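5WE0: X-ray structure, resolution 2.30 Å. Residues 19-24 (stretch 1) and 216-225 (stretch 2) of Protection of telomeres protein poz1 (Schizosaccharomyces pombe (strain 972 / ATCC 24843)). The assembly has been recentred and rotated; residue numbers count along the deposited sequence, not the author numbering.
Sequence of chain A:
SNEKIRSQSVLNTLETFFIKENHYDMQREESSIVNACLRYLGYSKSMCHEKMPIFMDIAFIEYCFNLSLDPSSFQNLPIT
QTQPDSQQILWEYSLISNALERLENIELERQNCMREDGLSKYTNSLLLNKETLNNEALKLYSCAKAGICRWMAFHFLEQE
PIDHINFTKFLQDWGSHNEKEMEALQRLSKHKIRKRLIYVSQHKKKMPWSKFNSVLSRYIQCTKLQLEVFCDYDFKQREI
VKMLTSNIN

Stretch 1 19-24: IKENHY
Stretch 2 216-225: LSRYIQCTKL

Contact between an irregular segment (Ile19 to Tyr24) and one flank of a helix (Leu216 to Leu225) in Protection of telomeres protein poz1. Ile19, the first residue to leave helical phi/psi after a preceding helix, opens the segment at -75/124; Lys20 (-128/151) is extended, Glu21 (-62/-48) turns back, Asn22 takes -99/-141, and His23 (-100/141) and Tyr24 (-68/147) are extended again. The helix runs through all ten residues and beyond them at both ends, with i to i+4 hydrogen bonds of 2.9 to 3.0 Å from each N of Ile220 through Leu225 to the O four residues earlier (Leu216 through Gln221). The register is set by Asn22 CA lying 7.5 Å from Gln221 CA and His23 CA 7.9 Å from Ser217 CA, so the segment advances as the helix recedes toward its earlier residues. Together the stretches bury 277 Å².

The helix supplies long polar side chains, and the segment offers them backbone carbonyls. Lys224, its CA-to-CB bond toward the segment, is m at chi1 (-78°) and t through chi2, chi3 and chi4 (-172°, -167°, 159°). This nearly straight chain carries NZ to Lys20 O at 3.3 Å, a weak hydrogen bond. NZ also lies 2.5 Å from Asn22 O, but the angle is too poor for a hydrogen bond. Gln221 starts sideways and bends through m, m (-69°, -55°) with chi3 at 100°, bringing its amide nearer the segment. Its two ends are both used: NE2 donates to Glu21 O at 2.9 Å, nearly straight at 169°, while OE1 accepts from Lys224 NZ at 3.0 Å within the helix, linking the two side chains that reach the carbonyls.

His23 is the main side chain the segment contributes. Its CA-to-CB bond is sideways, but chi1 -61° (m) and chi2 -53° swing the ring end to the helix. His23 NE2 and Ser217 OG are hydrogen-bonded at 2.5 Å, with an angle of 163°; Ser217 is t (167°), and its OG meets the ring at the edge. Ile220 CG2 is also at the edge, 3.9 Å from His23 CE1, with Ile220 in m, m (-67°, -64°). Gln221 OE1 approaches obliquely, 3.2 Å from His23 CE1. His23 ND1 is hydrogen-bonded elsewhere in the structure.

Glu21 (t, t, chi3 34°) and Asn22 (m, chi2 -59°) point CA-to-CB away from the helix, and Glu21 meets Gln221 through its carbonyl. Lys20 starts sideways; m, m, t, t leads its end away.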

# COMPACT_ATOMS: atom_id res chain seq x y z
N ILE A 19 14.21 5.89 1.70
CA ILE A 19 14.53 5.26 0.43
C ILE A 19 15.55 4.15 0.66
O ILE A 19 16.62 4.37 1.24
CB ILE A 19 15.03 6.30 -0.58
CG1 ILE A 19 13.89 7.27 -0.89
CG2 ILE A 19 15.49 5.62 -1.86
CD1 ILE A 19 14.18 8.27 -1.99
N LYS A 20 15.19 2.94 0.24
CA LYS A 20 16.00 1.75 0.43
C LYS A 20 16.21 1.03 -0.89
O LYS A 20 15.39 1.13 -1.82
CB LYS A 20 15.32 0.79 1.41
CG LYS A 20 15.12 1.33 2.82
CD LYS A 20 16.45 1.44 3.56
CE LYS A 20 16.23 1.77 5.04
NZ LYS A 20 17.51 1.91 5.81
N GLU A 21 17.34 0.33 -0.99
CA GLU A 21 17.54 -0.63 -2.08
C GLU A 21 16.49 -1.73 -2.01
O GLU A 21 15.87 -2.10 -3.02
CB GLU A 21 18.95 -1.22 -2.00
CG GLU A 21 19.17 -2.35 -3.01
CD GLU A 21 20.59 -2.89 -3.02
OE1 GLU A 21 21.23 -2.92 -1.95
OE2 GLU A 21 21.06 -3.29 -4.11
N ASN A 22 16.31 -2.30 -0.82
CA ASN A 22 15.22 -3.22 -0.56
C ASN A 22 14.09 -2.46 0.13
O ASN A 22 13.81 -1.32 -0.24
CB ASN A 22 15.70 -4.42 0.27
CG ASN A 22 16.87 -5.13 -0.38
OD1 ASN A 22 16.77 -5.62 -1.51
ND2 ASN A 22 18.00 -5.16 0.32
N HIS A 23 13.42 -3.07 1.10
CA HIS A 23 12.21 -2.47 1.67
C HIS A 23 12.50 -1.78 2.99
O HIS A 23 13.27 -2.28 3.82
CB HIS A 23 11.13 -3.53 1.85
CG HIS A 23 10.70 -4.19 0.58
ND1 HIS A 23 10.29 -3.47 -0.52
CD2 HIS A 23 10.64 -5.50 0.23
CE1 HIS A 23 9.97 -4.31 -1.49
NE2 HIS A 23 10.17 -5.55 -1.06
N TYR A 24 11.86 -0.64 3.19
CA TYR A 24 11.99 0.09 4.44
C TYR A 24 11.35 -0.67 5.60
O TYR A 24 10.36 -1.41 5.44
CB TYR A 24 11.36 1.48 4.30
CG TYR A 24 11.28 2.20 5.62
CD1 TYR A 24 12.37 2.88 6.15
CD2 TYR A 24 10.11 2.15 6.37
CE1 TYR A 24 12.30 3.52 7.39
CE2 TYR A 24 10.03 2.79 7.60
CZ TYR A 24 11.12 3.47 8.10
OH TYR A 24 11.00 4.09 9.32
N LEU A 216 3.42 -8.24 -3.84
CA LEU A 216 3.46 -6.83 -3.46
C LEU A 216 4.90 -6.34 -3.34
O LEU A 216 5.22 -5.23 -3.79
CB LEU A 216 2.71 -6.63 -2.15
CG LEU A 216 2.60 -5.21 -1.63
CD1 LEU A 216 2.03 -4.32 -2.72
CD2 LEU A 216 1.69 -5.21 -0.39
N SER A 217 5.77 -7.14 -2.74
CA SER A 217 7.19 -6.79 -2.71
C SER A 217 7.75 -6.63 -4.12
O SER A 217 8.45 -5.67 -4.42
CB SER A 217 7.97 -7.87 -1.97
OG SER A 217 9.35 -7.66 -2.22
N ARG A 218 7.45 -7.59 -5.00
CA ARG A 218 7.94 -7.52 -6.37
C ARG A 218 7.32 -6.35 -7.11
O ARG A 218 7.98 -5.75 -7.97
CB ARG A 218 7.67 -8.84 -7.08
CG ARG A 218 8.67 -9.93 -6.66
CD ARG A 218 8.45 -11.20 -7.42
NE ARG A 218 7.33 -11.98 -6.91
CZ ARG A 218 6.51 -12.67 -7.69
NH1 ARG A 218 6.71 -12.66 -9.00
NH2 ARG A 218 5.51 -13.36 -7.18
N TYR A 219 6.07 -6.00 -6.80
CA TYR A 219 5.49 -4.81 -7.41
C TYR A 219 6.26 -3.56 -7.01
O TYR A 219 6.50 -2.67 -7.84
CB TYR A 219 4.01 -4.66 -7.02
CG TYR A 219 3.50 -3.33 -7.50
CD1 TYR A 219 3.28 -3.10 -8.88
CD2 TYR A 219 3.31 -2.28 -6.62
CE1 TYR A 219 2.86 -1.86 -9.33
CE2 TYR A 219 2.89 -1.05 -7.05
CZ TYR A 219 2.67 -0.84 -8.40
OH TYR A 219 2.28 0.42 -8.81
N ILE A 220 6.60 -3.43 -5.73
CA ILE A 220 7.31 -2.25 -5.25
C ILE A 220 8.70 -2.17 -5.88
O ILE A 220 9.15 -1.10 -6.28
CB ILE A 220 7.37 -2.26 -3.71
CG1 ILE A 220 5.95 -2.07 -3.11
CG2 ILE A 220 8.33 -1.16 -3.20
CD1 ILE A 220 5.28 -0.70 -3.45
N GLN A 221 9.39 -3.31 -5.96
CA GLN A 221 10.75 -3.32 -6.52
C GLN A 221 10.73 -3.04 -8.02
O GLN A 221 11.60 -2.33 -8.54
CB GLN A 221 11.41 -4.68 -6.23
CG GLN A 221 11.73 -4.93 -4.72
CD GLN A 221 12.60 -3.82 -4.09
OE1 GLN A 221 12.10 -2.92 -3.39
NE2 GLN A 221 13.92 -3.88 -4.33
N CYS A 222 9.75 -3.62 -8.73
CA CYS A 222 9.56 -3.34 -10.15
C CYS A 222 9.32 -1.86 -10.38
O CYS A 222 9.97 -1.23 -11.23
CB CYS A 222 8.38 -4.16 -10.67
SG CYS A 222 8.09 -4.05 -12.47
N THR A 223 8.43 -1.27 -9.58
CA THR A 223 8.12 0.15 -9.70
C THR A 223 9.35 1.01 -9.42
O THR A 223 9.63 1.94 -10.18
CB THR A 223 7.00 0.51 -8.73
OG1 THR A 223 5.82 -0.23 -9.06
CG2 THR A 223 6.66 1.98 -8.80
N LYS A 224 10.10 0.70 -8.35
CA LYS A 224 11.32 1.44 -8.02
C LYS A 224 12.30 1.41 -9.17
O LYS A 224 12.90 2.43 -9.51
CB LYS A 224 12.00 0.84 -6.78
CG LYS A 224 11.42 1.17 -5.42
CD LYS A 224 12.38 0.64 -4.34
CE LYS A 224 11.75 0.65 -2.97
NZ LYS A 224 12.41 -0.29 -2.02
N LEU A 225 12.51 0.23 -9.75
CA LEU A 225 13.45 0.10 -10.86
C LEU A 225 13.02 0.95 -12.05
O LEU A 225 13.81 1.75 -12.55
CB LEU A 225 13.60 -1.38 -11.25
CG LEU A 225 14.59 -1.68 -12.36
CD1 LEU A 225 15.95 -1.37 -11.83
CD2 LEU A 225 14.56 -3.14 -12.79